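Local coordinates for translation initiation factor eIF2 assembly protein (PDB 4ZGP) that is an ATP-grasp protein that acts as an ATP-dependent chaperone, binding the gamma subunit of eIF2 so that it can assemble with the alpha and beta subunits, at residues Leu116-Pro121 / Ala152-His157; Lys122-Ile127 / Leu142-Ser147. All coordinates share one frame; numbering follows the deposited sequence.

Contact 1. Residues Leu116-Pro121 / Ala152-His157. With ADP (adenosine-5'-diphosphate), chain C.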
loop_
_atom_site.group_PDB
_atom_site.type_symbol
_atom_site.label_atom_id
_atom_site.label_comp_id
_atom_site.label_asym_id
_atom_site.label_seq_id
_atom_site.Cartn_x
_atom_site.Cartn_y
_atom_site.Cartn_z
ATOM N N LEU A 116 -5.509 -6.434 1.965
ATOM C CA LEU A 116 -6.897 -6.013 2.118
ATOM C C LEU A 116 -6.966 -4.545 1.708
ATOM O O LEU A 116 -6.198 -4.114 0.846
ATOM C CB LEU A 116 -7.430 -6.252 3.532
ATOM C CG LEU A 116 -7.369 -7.701 4.041
ATOM C CD1 LEU A 116 -8.137 -7.847 5.338
ATOM C CD2 LEU A 116 -7.866 -8.720 2.999
ATOM N N ASN A 117 -7.897 -3.787 2.283
ATOM C CA ASN A 117 -8.173 -2.473 1.732
ATOM C C ASN A 117 -6.971 -1.551 1.787
ATOM O O ASN A 117 -6.804 -0.723 0.896
ATOM C CB ASN A 117 -9.350 -1.792 2.449
ATOM C CG ASN A 117 -10.619 -2.662 2.500
ATOM O OD1 ASN A 117 -10.571 -3.843 2.868
ATOM N ND2 ASN A 117 -11.761 -2.066 2.148
ATOM N N TRP A 118 -6.145 -1.667 2.824
ATOM C CA TRP A 118 -5.037 -0.706 2.944
ATOM C C TRP A 118 -3.649 -1.326 3.015
ATOM O O TRP A 118 -2.729 -0.809 2.384
ATOM C CB TRP A 118 -5.198 0.199 4.172
ATOM C CG TRP A 118 -6.483 0.961 4.192
ATOM C CD1 TRP A 118 -6.741 2.178 3.605
ATOM C CD2 TRP A 118 -7.693 0.549 4.818
ATOM N NE1 TRP A 118 -8.054 2.539 3.833
ATOM C CE2 TRP A 118 -8.653 1.564 4.592
ATOM C CE3 TRP A 118 -8.059 -0.577 5.570
ATOM C CZ2 TRP A 118 -9.954 1.475 5.069
ATOM C CZ3 TRP A 118 -9.347 -0.660 6.050
ATOM C CH2 TRP A 118 -10.284 0.363 5.798
ATOM N N SER A 119 -3.493 -2.407 3.778
ATOM C CA SER A 119 -2.159 -2.862 4.166
ATOM C C SER A 119 -1.715 -4.176 3.509
ATOM O O SER A 119 -2.430 -5.171 3.530
ATOM C CB SER A 119 -2.090 -3.014 5.688
ATOM O OG SER A 119 -2.557 -1.845 6.337
ATOM N N THR A 120 -0.533 -4.137 2.919
ATOM C CA THR A 120 0.136 -5.322 2.369
ATOM C C THR A 120 0.846 -6.034 3.520
ATOM O O THR A 120 1.487 -5.376 4.335
ATOM C CB THR A 120 1.127 -4.905 1.243
ATOM O OG1 THR A 120 0.414 -4.159 0.239
ATOM C CG2 THR A 120 1.804 -6.100 0.590
ATOM N N PRO A 121 0.722 -7.376 3.599
ATOM C CA PRO A 121 1.284 -8.157 4.710
ATOM C C PRO A 121 2.795 -8.327 4.593
ATOM O O PRO A 121 3.340 -9.436 4.617
ATOM C CB PRO A 121 0.542 -9.503 4.593
ATOM C CG PRO A 121 0.238 -9.640 3.148
ATOM C CD PRO A 121 -0.077 -8.220 2.690
ATOM N N ALA A 152 -4.315 -7.447 10.255
ATOM C CA ALA A 152 -5.132 -7.455 11.461
ATOM C C ALA A 152 -5.534 -6.040 11.855
ATOM O O ALA A 152 -6.631 -5.819 12.365
ATOM C CB ALA A 152 -4.383 -8.140 12.619
ATOM N N HIS A 153 -4.642 -5.085 11.620
ATOM C CA HIS A 153 -4.971 -3.698 11.910
ATOM C C HIS A 153 -6.063 -3.171 10.979
ATOM O O HIS A 153 -6.944 -2.421 11.414
ATOM C CB HIS A 153 -3.740 -2.798 11.818
ATOM C CG HIS A 153 -3.995 -1.414 12.321
ATOM N ND1 HIS A 153 -4.009 -1.103 13.667
ATOM C CD2 HIS A 153 -4.301 -0.268 11.667
ATOM C CE1 HIS A 153 -4.275 0.182 13.815
ATOM N NE2 HIS A 153 -4.459 0.711 12.618
ATOM N N ASP A 154 -6.004 -3.565 9.708
ATOM C CA ASP A 154 -7.061 -3.226 8.759
ATOM C C ASP A 154 -8.408 -3.763 9.233
ATOM O O ASP A 154 -9.437 -3.088 9.132
ATOM C CB ASP A 154 -6.781 -3.820 7.371
ATOM C CG ASP A 154 -5.738 -3.039 6.569
ATOM O OD1 ASP A 154 -5.012 -2.187 7.125
ATOM O OD2 ASP A 154 -5.631 -3.324 5.358
ATOM N N LEU A 155 -8.386 -5.009 9.706
ATOM C CA LEU A 155 -9.603 -5.728 10.075
ATOM C C LEU A 155 -10.260 -5.219 11.361
ATOM O O LEU A 155 -11.484 -5.279 11.501
ATOM C CB LEU A 155 -9.293 -7.230 10.219
ATOM C CG LEU A 155 -9.217 -7.984 8.889
ATOM C CD1 LEU A 155 -8.982 -9.461 9.112
ATOM C CD2 LEU A 155 -10.484 -7.766 8.060
ATOM N N ASN A 156 -9.461 -4.710 12.289
ATOM C CA ASN A 156 -9.976 -4.388 13.621
ATOM C C ASN A 156 -9.862 -2.922 14.059
ATOM O O ASN A 156 -10.554 -2.499 14.983
ATOM C CB ASN A 156 -9.266 -5.262 14.662
ATOM C CG ASN A 156 -9.403 -6.746 14.372
ATOM O OD1 ASN A 156 -10.499 -7.239 14.109
ATOM N ND2 ASN A 156 -8.282 -7.466 14.408
ATOM N N HIS A 157 -8.986 -2.149 13.424
ATOM C CA HIS A 157 -8.673 -0.819 13.933
ATOM C C HIS A 157 -8.545 0.263 12.871
ATOM O O HIS A 157 -7.976 1.316 13.147
ATOM C CB HIS A 157 -7.363 -0.854 14.726
ATOM C CG HIS A 157 -7.394 -1.768 15.909
ATOM N ND1 HIS A 157 -8.238 -1.568 16.983
ATOM C CD2 HIS A 157 -6.686 -2.888 16.189
ATOM C CE1 HIS A 157 -8.049 -2.530 17.871
ATOM N NE2 HIS A 157 -7.110 -3.341 17.414
HETATM P PB ADP C . 2.500 -0.755 1.875
HETATM O O1B ADP C . 2.174 0.571 1.206
HETATM O O2B ADP C . 1.451 -1.215 2.872
HETATM O O3B ADP C . 3.951 -0.804 2.309
HETATM P PA ADP C . 2.814 -1.835 -0.796
HETATM O O1A ADP C . 3.334 -0.445 -1.066
HETATM O O2A ADP C . 1.711 -2.471 -1.625
HETATM O O3A ADP C . 2.338 -1.916 0.747
HETATM O "O5'" ADP C . 4.084 -2.814 -0.857
HETATM C "C5'" ADP C . 4.723 -3.326 0.313
HETATM C "C4'" ADP C . 6.001 -3.970 -0.194
HETATM O "O4'" ADP C . 5.683 -5.207 -0.835
HETATM C "C3'" ADP C . 6.657 -3.094 -1.250
HETATM O "O3'" ADP C . 7.742 -2.344 -0.695
HETATM C "C2'" ADP C . 7.134 -4.052 -2.320
HETATM O "O2'" ADP C . 8.533 -4.318 -2.187
HETATM C "C1'" ADP C . 6.365 -5.336 -2.087
HETATM N N9 ADP C . 5.361 -5.458 -3.173
HETATM C C8 ADP C . 4.198 -4.774 -3.239
HETATM N N7 ADP C . 3.502 -5.109 -4.360
HETATM C C5 ADP C . 4.231 -6.028 -5.033
HETATM C C6 ADP C . 4.068 -6.802 -6.286
HETATM N N6 ADP C . 2.952 -6.632 -7.041
HETATM N N1 ADP C . 5.057 -7.666 -6.638
HETATM C C2 ADP C . 6.152 -7.822 -5.860
HETATM N N3 ADP C . 6.365 -7.153 -4.708
HETATM C C4 ADP C . 5.453 -6.256 -4.246
HETATM O O HOH W 1 -4.535 -5.851 4.669
#

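Contact 2. Residues Lys122-Ile127 / Leu142-Ser147. With ADP (adenosine-5'-diphosphate), chain C.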
loop_
_atom_site.group_PDB
_atom_site.type_symbol
_atom_site.label_atom_id
_atom_site.label_comp_id
_atom_site.label_asym_id
_atom_site.label_seq_id
_atom_site.Cartn_x
_atom_site.Cartn_y
_atom_site.Cartn_z
ATOM N N LYS A 122 3.483 -7.203 4.468
ATOM C CA LYS A 122 4.928 -7.196 4.287
ATOM C C LYS A 122 5.619 -7.684 5.559
ATOM O O LYS A 122 6.779 -8.095 5.542
ATOM C CB LYS A 122 5.420 -5.795 3.922
ATOM C CG LYS A 122 4.962 -4.725 4.894
ATOM C CD LYS A 122 5.647 -3.382 4.652
ATOM C CE LYS A 122 5.056 -2.281 5.534
ATOM N NZ LYS A 122 3.702 -1.823 5.078
ATOM N N ASP A 123 4.888 -7.642 6.662
ATOM C CA ASP A 123 5.460 -7.974 7.968
ATOM C C ASP A 123 5.428 -9.460 8.230
ATOM O O ASP A 123 5.925 -9.930 9.253
ATOM C CB ASP A 123 4.695 -7.268 9.075
ATOM C CG ASP A 123 3.253 -7.744 9.165
ATOM O OD1 ASP A 123 2.497 -7.569 8.175
ATOM O OD2 ASP A 123 2.883 -8.315 10.209
ATOM N N ALA A 124 4.824 -10.201 7.314
ATOM C CA ALA A 124 4.477 -11.583 7.595
ATOM C C ALA A 124 5.306 -12.554 6.773
ATOM O O ALA A 124 4.916 -13.712 6.589
ATOM C CB ALA A 124 2.985 -11.812 7.345
ATOM N N LEU A 125 6.451 -12.085 6.292
ATOM C CA LEU A 125 7.354 -12.935 5.523
ATOM C C LEU A 125 7.849 -14.143 6.317
ATOM O O LEU A 125 8.151 -15.186 5.737
ATOM C CB LEU A 125 8.550 -12.126 5.027
ATOM C CG LEU A 125 8.398 -11.689 3.568
ATOM C CD1 LEU A 125 7.085 -10.956 3.383
ATOM C CD2 LEU A 125 9.564 -10.827 3.123
ATOM N N TRP A 126 7.918 -13.992 7.640
ATOM C CA TRP A 126 8.419 -15.040 8.531
ATOM C C TRP A 126 7.619 -16.331 8.442
ATOM O O TRP A 126 8.120 -17.392 8.827
ATOM C CB TRP A 126 8.444 -14.544 9.989
ATOM C CG TRP A 126 7.139 -13.995 10.466
ATOM C CD1 TRP A 126 6.728 -12.695 10.401
ATOM C CD2 TRP A 126 6.063 -14.726 11.076
ATOM N NE1 TRP A 126 5.461 -12.569 10.928
ATOM C CE2 TRP A 126 5.033 -13.800 11.353
ATOM C CE3 TRP A 126 5.867 -16.073 11.411
ATOM C CZ2 TRP A 126 3.831 -14.175 11.953
ATOM C CZ3 TRP A 126 4.666 -16.445 12.007
ATOM C CH2 TRP A 126 3.664 -15.499 12.266
ATOM N N ILE A 127 6.389 -16.268 7.942
ATOM C CA ILE A 127 5.590 -17.488 7.905
ATOM C C ILE A 127 5.630 -18.190 6.552
ATOM O O ILE A 127 5.124 -19.297 6.401
ATOM C CB ILE A 127 4.122 -17.222 8.285
ATOM C CG1 ILE A 127 3.474 -18.549 8.724
ATOM C CG2 ILE A 127 3.389 -16.528 7.124
ATOM C CD1 ILE A 127 2.138 -18.455 9.381
ATOM N N LEU A 142 -3.954 -16.985 1.860
ATOM C CA LEU A 142 -4.678 -16.963 3.123
ATOM C C LEU A 142 -3.738 -17.054 4.317
ATOM O O LEU A 142 -3.948 -16.399 5.339
ATOM C CB LEU A 142 -5.699 -18.111 3.164
ATOM C CG LEU A 142 -6.887 -17.933 2.207
ATOM C CD1 LEU A 142 -7.670 -19.228 2.016
ATOM C CD2 LEU A 142 -7.797 -16.847 2.730
ATOM N N LEU A 143 -2.705 -17.873 4.184
ATOM C CA LEU A 143 -1.751 -18.043 5.271
ATOM C C LEU A 143 -1.025 -16.720 5.520
ATOM O O LEU A 143 -0.887 -16.271 6.666
ATOM C CB LEU A 143 -0.777 -19.176 4.934
ATOM C CG LEU A 143 0.145 -19.736 6.010
ATOM C CD1 LEU A 143 0.214 -21.250 5.885
ATOM C CD2 LEU A 143 1.512 -19.152 5.821
ATOM N N LEU A 144 -0.610 -16.069 4.438
ATOM C CA LEU A 144 0.107 -14.804 4.553
ATOM C C LEU A 144 -0.777 -13.708 5.164
ATOM O O LEU A 144 -0.348 -12.966 6.052
ATOM C CB LEU A 144 0.634 -14.378 3.179
ATOM C CG LEU A 144 1.549 -13.159 3.063
ATOM C CD1 LEU A 144 2.830 -13.314 3.897
ATOM C CD2 LEU A 144 1.908 -12.936 1.603
ATOM N N LEU A 145 -2.020 -13.616 4.708
ATOM C CA LEU A 145 -2.929 -12.607 5.248
ATOM C C LEU A 145 -3.271 -12.852 6.710
ATOM O O LEU A 145 -3.393 -11.907 7.488
ATOM C CB LEU A 145 -4.227 -12.550 4.437
ATOM C CG LEU A 145 -4.099 -12.070 2.989
ATOM C CD1 LEU A 145 -5.464 -12.115 2.315
ATOM C CD2 LEU A 145 -3.519 -10.661 2.937
ATOM N N LYS A 146 -3.457 -14.118 7.072
ATOM C CA LYS A 146 -3.809 -14.469 8.446
ATOM C C LYS A 146 -2.690 -14.118 9.436
ATOM O O LYS A 146 -2.958 -13.848 10.611
ATOM C CB LYS A 146 -4.145 -15.966 8.542
ATOM C CG LYS A 146 -4.806 -16.383 9.846
ATOM C CD LYS A 146 -4.982 -17.895 9.931
ATOM C CE LYS A 146 -3.925 -18.529 10.834
ATOM N NZ LYS A 146 -4.113 -20.000 10.998
ATOM N N SER A 147 -1.445 -14.101 8.966
ATOM C CA SER A 147 -0.307 -13.955 9.883
ATOM C C SER A 147 0.187 -12.525 10.036
ATOM O O SER A 147 1.109 -12.258 10.813
ATOM C CB SER A 147 0.847 -14.832 9.418
ATOM O OG SER A 147 0.356 -16.110 9.093
HETATM P PB ADP C . 2.500 -0.755 1.875
HETATM O O1B ADP C . 2.174 0.571 1.206
HETATM O O2B ADP C . 1.451 -1.215 2.872
HETATM O O3B ADP C . 3.951 -0.804 2.309
HETATM P PA ADP C . 2.814 -1.835 -0.796
HETATM O O1A ADP C . 3.334 -0.445 -1.066
HETATM O O2A ADP C . 1.711 -2.471 -1.625
HETATM O O3A ADP C . 2.338 -1.916 0.747
HETATM O "O5'" ADP C . 4.084 -2.814 -0.857
HETATM C "C5'" ADP C . 4.723 -3.326 0.313
HETATM C "C4'" ADP C . 6.001 -3.970 -0.194
HETATM O "O4'" ADP C . 5.683 -5.207 -0.835
HETATM C "C3'" ADP C . 6.657 -3.094 -1.250
HETATM O "O3'" ADP C . 7.742 -2.344 -0.695
HETATM C "C2'" ADP C . 7.134 -4.052 -2.320
HETATM O "O2'" ADP C . 8.533 -4.318 -2.187
HETATM C "C1'" ADP C . 6.365 -5.336 -2.087
HETATM N N9 ADP C . 5.361 -5.458 -3.173
HETATM C C8 ADP C . 4.198 -4.774 -3.239
HETATM N N7 ADP C . 3.502 -5.109 -4.360
HETATM C C5 ADP C . 4.231 -6.028 -5.033
HETATM C C6 ADP C . 4.068 -6.802 -6.286
HETATM N N6 ADP C . 2.952 -6.632 -7.041
HETATM N N1 ADP C . 5.057 -7.666 -6.638
HETATM C C2 ADP C . 6.152 -7.822 -5.860
HETATM N N3 ADP C . 6.365 -7.153 -4.708
HETATM C C4 ADP C . 5.453 -6.256 -4.246
HETATM O O HOH W 2 3.275 -10.668 11.168
#

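Contact 1. Residues Leu116-Pro121 / Ala152-His157
The carboxylate of D154, on helix 149-157, is gripped by two successive residues of the loop that follows strand 112-115. Its OD2 takes the backbone N of S119 at 2.8 Å on the syn lone pair, and also the N of W118 at 3.1 Å, which comes from above the carboxylate plane. The hydroxyl of S119 donates to the other oxygen, S119 OG to D154 OD1 2.6 Å, on the syn side and 28° out of that plane. With OG beside its own backbone N (chi1 -51°), S119 presents hydroxyl and N-H to the same carboxylate. A water adds a further donor, 2.8 Å from D154 OD2, and ties it to L116 N and S119 O. The tight part of the contact is buried: D154 CG lies 3.5 Å from W118 CE3, at the edge of the indole, with ring and carboxylate planes nearly perpendicular (87°), while W118 NE1 bonds to V29 O. L116 crosses L155 at about a right angle, its CD1 3.6 Å from L155 CD2, a small buried apolar patch continued by helix 56-62. The less buried side is at S119, which is partly exposed. Replacing D154 with an alanine removes the shared acceptor and would probably leave two backbone N-H groups, the S119 hydroxyl and the water without their partner. Since T120 OG1 lies 2.8 Å from ADP O2A, and W118 and T120 both belong to the ATP site, this buried acceptor probably helps fix the shape of a nucleotide-binding loop.

Contact 2. Residues Lys122-Ile127 / Leu142-Ser147
I127 reaches across to S147 and L143 near the C-terminal end of helix 138-146, the side chains of I127 and L143 meeting at a slant. With CG1 anti to the backbone N (chi1 -160°), the ethyl arm of I127 extends over S147, while its CG2 branch packs closely on L143 CD2 at 3.5 Å. L143 CD2 rests against both branches of I127, 3.6 Å from CG1. The hydroxyl of S147 is turned back to L143 O, one turn earlier, S147 OG donating to it at 2.7 Å, tilted 26° from the carbonyl plane. The indole of W126 stands beside this group: its CZ2 approaches S147 O obliquely at 3.5 Å, and I127 CB lies over the rim of one face. Deeper in, L144 CD1 lies 3.4 Å from A124 O and against the methyl of A124 (CB, 3.8 Å), and L144 also touches P114 of the neighbouring strand. Polar links across the contact run through one water, which lies in the indole plane at its edge and accepts from W126 NE1 at 2.9 Å; it is also placed to donate to D123 OD2 and S147 O, although other acceptors compete for its protons. D123 itself is fastened to the start of helix 149-157, through S148 OG and D149 N. At the other end of the loop K122 points away from helix 138-146, its NZ bonding to ADP O3B at 3.0 Å. Apolar packing with a water at its margin therefore joins the loop to the helix, whereas the charge of K122 is directed to the beta-phosphate.

Both contacts fasten one continuous loop, 116-127, to the consecutive helices 138-146 and 149-157, and their centres lie 12 Å apart. Along the chain, contact 2 falls between the two segments of contact 1. They also touch directly: P121 CG packs on L144 CG at 3.8 Å and on L145 CD2 at 3.9 Å, so the proline at the junction of the two loop segments rests on the earlier helix. Each contact sends one neighbouring side chain to ADP, T120 toward the alpha-phosphate and K122 to the beta-phosphate. K183, E193 and R209 hydrogen-bond the same nucleotide, and F150 of the later helix makes a cation-pi contact with K122.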